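Exotoxin A (Pseudomonas aeruginosa, PDB 1IKP) transfers ADP-ribose from NAD to eukaryotic elongation factor 2 of the host cell and thereby stops protein synthesis. Local coordinates at residues W187-S192 against D218-K223; V195-D200 against C214-T219. The protein carries 2 engineered substitutions. All blocks are in the same frame, centred on the assembly; numbering follows the deposited sequence.

Contact 1: residues W187-S192 against D218-K223; sequences WSEWAS and DTWEGK
Trp187 and Trp220 supply the apolar half of this contact. CZ2 of Trp220 sits over one face of the Trp187 ring, toward its rim, and is 3.9 Å from Trp187 CZ3. The six-membered rings are inclined by 54°, with centroids 5.6 Å apart, an oblique pair, neither a stack nor edge-to-face. Broad, rigid indoles suit this place, where both also rest on Gln40 of strand 40-49.

The polar half belongs to Glu189. A bend at its second torsion (chi2 88°) swings the carboxylate against the indole, with OE1 3.2 Å from Trp220 CD1 and the two planes 72° apart; Ser188 OG adds a weak bond to OE1. Glu189 OE2 accepts from a water at 2.8 Å, and that water in turn accepts from Trp220 N at 2.9 Å, a peptide N-H in the first turn of helix 218-221. Arg186 pins both sides: its NE pairs with Glu189 OE2 and its carbonyl receives Trp220 NE1.

A buried carboxylate is thus paired with an arginine and, through a water, linked to an N-H in the first turn of a short helix, surroundings that probably stabilise its negative charge, while the water does for Trp220 N what a capping group might have done.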
loop_
_atom_site.group_PDB
_atom_site.type_symbol
_atom_site.label_atom_id
_atom_site.label_comp_id
_atom_site.label_asym_id
_atom_site.label_seq_id
_atom_site.Cartn_x
_atom_site.Cartn_y
_atom_site.Cartn_z
ATOM N N TRP A 187 10.060 -2.150 -10.594
ATOM C CA TRP A 187 9.460 -3.205 -9.769
ATOM C C TRP A 187 8.285 -2.728 -8.927
ATOM O O TRP A 187 7.930 -3.351 -7.928
ATOM C CB TRP A 187 10.508 -3.854 -8.852
ATOM C CG TRP A 187 11.505 -4.702 -9.564
ATOM C CD1 TRP A 187 12.812 -4.394 -9.828
ATOM C CD2 TRP A 187 11.299 -6.024 -10.079
ATOM N NE1 TRP A 187 13.433 -5.437 -10.465
ATOM C CE2 TRP A 187 12.528 -6.453 -10.633
ATOM C CE3 TRP A 187 10.193 -6.893 -10.123
ATOM C CZ2 TRP A 187 12.687 -7.715 -11.226
ATOM C CZ3 TRP A 187 10.352 -8.151 -10.712
ATOM C CH2 TRP A 187 11.588 -8.548 -11.255
ATOM N N SER A 188 7.655 -1.631 -9.320
ATOM C CA SER A 188 6.525 -1.135 -8.546
ATOM C C SER A 188 5.304 -2.058 -8.539
ATOM O O SER A 188 4.642 -2.200 -7.514
ATOM C CB SER A 188 6.115 0.264 -9.029
ATOM O OG SER A 188 5.835 0.255 -10.413
ATOM N N GLU A 189 5.003 -2.695 -9.666
ATOM C CA GLU A 189 3.845 -3.571 -9.725
ATOM C C GLU A 189 3.975 -4.765 -8.774
ATOM O O GLU A 189 2.992 -5.203 -8.183
ATOM C CB GLU A 189 3.641 -4.074 -11.166
ATOM C CG GLU A 189 3.344 -2.968 -12.199
ATOM C CD GLU A 189 4.596 -2.352 -12.824
ATOM O OE1 GLU A 189 5.731 -2.629 -12.373
ATOM O OE2 GLU A 189 4.439 -1.571 -13.793
ATOM N N TRP A 190 5.198 -5.263 -8.638
ATOM C CA TRP A 190 5.510 -6.412 -7.786
ATOM C C TRP A 190 5.007 -6.224 -6.353
ATOM O O TRP A 190 4.525 -7.157 -5.727
ATOM C CB TRP A 190 7.028 -6.643 -7.807
ATOM C CG TRP A 190 7.536 -7.725 -6.901
ATOM C CD1 TRP A 190 8.059 -7.581 -5.634
ATOM C CD2 TRP A 190 7.592 -9.128 -7.194
ATOM N NE1 TRP A 190 8.430 -8.800 -5.137
ATOM C CE2 TRP A 190 8.156 -9.769 -6.068
ATOM C CE3 TRP A 190 7.215 -9.911 -8.304
ATOM C CZ2 TRP A 190 8.348 -11.147 -6.017
ATOM C CZ3 TRP A 190 7.411 -11.286 -8.249
ATOM C CH2 TRP A 190 7.972 -11.890 -7.108
ATOM N N ALA A 191 5.076 -5.000 -5.855
ATOM C CA ALA A 191 4.668 -4.725 -4.485
ATOM C C ALA A 191 3.202 -4.302 -4.333
ATOM O O ALA A 191 2.700 -4.146 -3.217
ATOM C CB ALA A 191 5.596 -3.658 -3.894
ATOM N N SER A 192 2.498 -4.138 -5.448
ATOM C CA SER A 192 1.110 -3.695 -5.382
ATOM C C SER A 192 0.154 -4.696 -5.978
ATOM O O SER A 192 0.542 -5.799 -6.342
ATOM C CB SER A 192 0.931 -2.370 -6.136
ATOM O OG SER A 192 1.039 -2.601 -7.537
ATOM N N ASP A 218 5.228 1.234 -19.936
ATOM C CA ASP A 218 5.861 0.472 -21.010
ATOM C C ASP A 218 6.645 -0.782 -20.633
ATOM O O ASP A 218 6.505 -1.817 -21.289
ATOM C CB ASP A 218 6.763 1.388 -21.842
ATOM C CG ASP A 218 5.985 2.473 -22.561
ATOM O OD1 ASP A 218 4.898 2.167 -23.098
ATOM O OD2 ASP A 218 6.465 3.626 -22.600
ATOM N N THR A 219 7.461 -0.702 -19.588
ATOM C CA THR A 219 8.282 -1.839 -19.165
ATOM C C THR A 219 7.550 -3.180 -19.115
ATOM O O THR A 219 7.923 -4.141 -19.803
ATOM C CB THR A 219 8.909 -1.582 -17.782
ATOM O OG1 THR A 219 9.709 -0.392 -17.836
ATOM C CG2 THR A 219 9.793 -2.752 -17.368
ATOM N N TRP A 220 6.510 -3.259 -18.301
ATOM C CA TRP A 220 5.787 -4.510 -18.198
ATOM C C TRP A 220 4.649 -4.625 -19.205
ATOM O O TRP A 220 4.168 -5.722 -19.493
ATOM C CB TRP A 220 5.299 -4.710 -16.759
ATOM C CG TRP A 220 6.441 -4.927 -15.798
ATOM C CD1 TRP A 220 7.030 -3.990 -14.981
ATOM C CD2 TRP A 220 7.173 -6.143 -15.592
ATOM N NE1 TRP A 220 8.075 -4.553 -14.286
ATOM C CE2 TRP A 220 8.185 -5.873 -14.641
ATOM C CE3 TRP A 220 7.076 -7.436 -16.125
ATOM C CZ2 TRP A 220 9.092 -6.848 -14.210
ATOM C CZ3 TRP A 220 7.976 -8.404 -15.698
ATOM C CH2 TRP A 220 8.972 -8.103 -14.749
ATOM N N GLU A 221 4.223 -3.492 -19.751
ATOM C CA GLU A 221 3.171 -3.498 -20.762
ATOM C C GLU A 221 3.652 -4.337 -21.950
ATOM O O GLU A 221 2.890 -5.112 -22.522
ATOM C CB GLU A 221 2.888 -2.062 -21.215
ATOM C CG GLU A 221 2.023 -1.947 -22.458
ATOM C CD GLU A 221 0.642 -2.527 -22.266
ATOM O OE1 GLU A 221 -0.123 -2.576 -23.254
ATOM O OE2 GLU A 221 0.316 -2.929 -21.129
ATOM N N GLY A 222 4.926 -4.201 -22.297
ATOM C CA GLY A 222 5.469 -4.947 -23.423
ATOM C C GLY A 222 6.110 -6.271 -23.046
ATOM O O GLY A 222 7.052 -6.726 -23.687
ATOM N N LYS A 223 5.597 -6.905 -21.996
ATOM C CA LYS A 223 6.158 -8.174 -21.546
ATOM C C LYS A 223 5.954 -9.328 -22.532
ATOM O O LYS A 223 5.046 -9.293 -23.363
ATOM C CB LYS A 223 5.538 -8.550 -20.197
ATOM C CG LYS A 223 4.034 -8.725 -20.248
ATOM C CD LYS A 223 3.427 -8.752 -18.847
ATOM C CE LYS A 223 1.927 -8.523 -18.888
ATOM N NZ LYS A 223 1.190 -9.562 -19.661
HETATM O O HOH W 1 5.401 -1.309 -16.393
#

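Contact 2: residues V195-D200 against C214-T219; sequences VLCLLD and CNLDDT
The backbones come closest at Cys197 and Cys214, whose CA atoms lie 6.1 Å apart: residues 195-198 coil in a helical turn held by i-to-i+3 bonds such as Leu198 N to Val195 O (3.0 Å), while the partner runs on through Asn215, in left-handed helical geometry, to an extended Leu216. No hydrogen bond crosses between the two segments.

Covalent chemistry joins them instead. The SG atoms of Cys197 and Cys214 are bonded at 2.0 Å, and the C-S-S-C torsion of -88° is close to the perpendicular setting that keeps the sulfur lone pairs apart, so the bridge is left-handed and this torsion is near its preferred value. In both cysteines SG stands anti to the carbonyl carbon, which carries each sulfur across to the other. Cys197 is buried and Cys214 less so; Tyr206 of helix 205-210 packs on both.

That helix lies within the loop the disulfide closes, an excursion with one short helix and no strand in the receptor-binding domain, whose family belongs to the concanavalin-like clan of beta-sheet folds. Cross-linking its two ends probably restrains a piece of chain that has no strands of its own.

Beside the bridge, Leu216 reaches in with its branched end. Its CD2 meets Cys197 CB at 3.8 Å, and CD1 lies 4.0 Å from Cys197 O, so the fork bears on the helical turn next to the disulfide. The same CD1 is a looser 4.4 Å from CD2 of Leu198. Leucine suits both positions, its methyls meeting mostly carbon: the Cys197 methylene, the other leucine and, for Leu198, the side chain of Trp220. Lys194 NZ donates to the carbonyl of Cys214, just before the chain turns at Asn215.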
loop_
_atom_site.group_PDB
_atom_site.type_symbol
_atom_site.label_atom_id
_atom_site.label_comp_id
_atom_site.label_asym_id
_atom_site.label_seq_id
_atom_site.Cartn_x
_atom_site.Cartn_y
_atom_site.Cartn_z
ATOM N N VAL A 195 0.644 -6.599 -9.437
ATOM C CA VAL A 195 1.504 -7.754 -9.700
ATOM C C VAL A 195 0.685 -8.779 -10.505
ATOM O O VAL A 195 1.238 -9.545 -11.318
ATOM C CB VAL A 195 2.048 -8.375 -8.367
ATOM C CG1 VAL A 195 0.906 -8.897 -7.479
ATOM C CG2 VAL A 195 3.022 -9.492 -8.676
ATOM N N LEU A 196 -0.631 -8.767 -10.306
ATOM C CA LEU A 196 -1.513 -9.697 -11.025
ATOM C C LEU A 196 -1.528 -9.382 -12.513
ATOM O O LEU A 196 -1.770 -10.254 -13.340
ATOM C CB LEU A 196 -2.927 -9.656 -10.443
ATOM C CG LEU A 196 -3.011 -10.047 -8.953
ATOM C CD1 LEU A 196 -4.456 -10.154 -8.536
ATOM C CD2 LEU A 196 -2.292 -11.384 -8.713
ATOM N N CYS A 197 -1.257 -8.130 -12.849
ATOM C CA CYS A 197 -1.223 -7.682 -14.235
ATOM C C CYS A 197 -0.020 -8.258 -14.971
ATOM O O CYS A 197 0.026 -8.246 -16.201
ATOM C CB CYS A 197 -1.170 -6.149 -14.275
ATOM S SG CYS A 197 -2.630 -5.316 -13.581
ATOM N N LEU A 198 0.967 -8.759 -14.235
ATOM C CA LEU A 198 2.147 -9.344 -14.870
ATOM C C LEU A 198 1.944 -10.827 -15.204
ATOM O O LEU A 198 2.738 -11.424 -15.946
ATOM C CB LEU A 198 3.357 -9.246 -13.947
ATOM C CG LEU A 198 3.680 -7.901 -13.318
ATOM C CD1 LEU A 198 4.955 -8.022 -12.526
ATOM C CD2 LEU A 198 3.816 -6.848 -14.389
ATOM N N LEU A 199 0.872 -11.402 -14.680
ATOM C CA LEU A 199 0.626 -12.833 -14.821
ATOM C C LEU A 199 -0.455 -13.160 -15.840
ATOM O O LEU A 199 -1.636 -12.949 -15.598
ATOM C CB LEU A 199 0.258 -13.402 -13.442
ATOM C CG LEU A 199 1.194 -12.964 -12.286
ATOM C CD1 LEU A 199 0.640 -13.480 -10.969
ATOM C CD2 LEU A 199 2.599 -13.476 -12.540
ATOM N N ASP A 200 -0.030 -13.695 -16.976
ATOM C CA ASP A 200 -0.962 -14.039 -18.040
ATOM C C ASP A 200 -2.022 -15.021 -17.566
ATOM O O ASP A 200 -3.173 -14.966 -17.998
ATOM C CB ASP A 200 -0.198 -14.622 -19.230
ATOM C CG ASP A 200 0.745 -13.615 -19.862
ATOM O OD1 ASP A 200 1.632 -13.094 -19.149
ATOM O OD2 ASP A 200 0.597 -13.340 -21.070
ATOM N N CYS A 214 -5.344 -2.289 -15.926
ATOM C CA CYS A 214 -3.984 -2.414 -15.413
ATOM C C CYS A 214 -3.179 -1.168 -15.756
ATOM O O CYS A 214 -2.368 -0.700 -14.957
ATOM C CB CYS A 214 -3.306 -3.643 -16.012
ATOM S SG CYS A 214 -3.828 -5.206 -15.234
ATOM N N ASN A 215 -3.413 -0.639 -16.956
ATOM C CA ASN A 215 -2.728 0.559 -17.427
ATOM C C ASN A 215 -1.251 0.543 -17.052
ATOM O O ASN A 215 -0.751 1.455 -16.390
ATOM C CB ASN A 215 -3.410 1.801 -16.848
ATOM C CG ASN A 215 -2.793 3.089 -17.345
ATOM O OD1 ASN A 215 -2.548 3.253 -18.541
ATOM N ND2 ASN A 215 -2.545 4.017 -16.430
ATOM N N LEU A 216 -0.546 -0.494 -17.480
ATOM C CA LEU A 216 0.871 -0.618 -17.161
ATOM C C LEU A 216 1.774 0.311 -17.951
ATOM O O LEU A 216 1.496 0.640 -19.113
ATOM C CB LEU A 216 1.352 -2.055 -17.406
ATOM C CG LEU A 216 0.683 -3.210 -16.668
ATOM C CD1 LEU A 216 1.321 -4.521 -17.118
ATOM C CD2 LEU A 216 0.852 -3.029 -15.163
ATOM N N ASP A 217 2.860 0.730 -17.312
ATOM C CA ASP A 217 3.852 1.566 -17.962
ATOM C C ASP A 217 4.501 0.650 -18.992
ATOM O O ASP A 217 4.346 -0.573 -18.924
ATOM C CB ASP A 217 4.882 2.057 -16.944
ATOM C CG ASP A 217 4.363 3.211 -16.101
ATOM O OD1 ASP A 217 3.135 3.445 -16.086
ATOM O OD2 ASP A 217 5.188 3.879 -15.443
ATOM N N ASP A 218 5.228 1.234 -19.936
ATOM C CA ASP A 218 5.861 0.472 -21.010
ATOM C C ASP A 218 6.645 -0.782 -20.633
ATOM O O ASP A 218 6.505 -1.817 -21.289
ATOM C CB ASP A 218 6.763 1.388 -21.842
ATOM C CG ASP A 218 5.985 2.473 -22.561
ATOM O OD1 ASP A 218 4.898 2.167 -23.098
ATOM O OD2 ASP A 218 6.465 3.626 -22.600
ATOM N N THR A 219 7.461 -0.702 -19.588
ATOM C CA THR A 219 8.282 -1.839 -19.165
ATOM C C THR A 219 7.550 -3.180 -19.115
ATOM O O THR A 219 7.923 -4.141 -19.803
ATOM C CB THR A 219 8.909 -1.582 -17.782
ATOM O OG1 THR A 219 9.709 -0.392 -17.836
ATOM C CG2 THR A 219 9.793 -2.752 -17.368
#

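The chain leaves strand 164-176, crosses the unmodelled residues 179-184, passes through 187-192, then 195-200, runs through helix 205-210, returns along 214-219 and, through helix 218-221, enters strand 224-228, which pairs antiparallel with strand 164-176. Contact 2 closes the inner loop and contact 1 the outer one, so they nest without crossing; their second segments overlap at Asp218 and Thr219. Their centres are 5 Å apart, and Trp220 joins them: it belongs to contact 1, yet its CB lies 3.5 Å from CD2 of Leu198 in contact 2. Together the covalent inner tie and the noncovalent outer one fold this connection back on itself beside strand 40-49 of the main sheet.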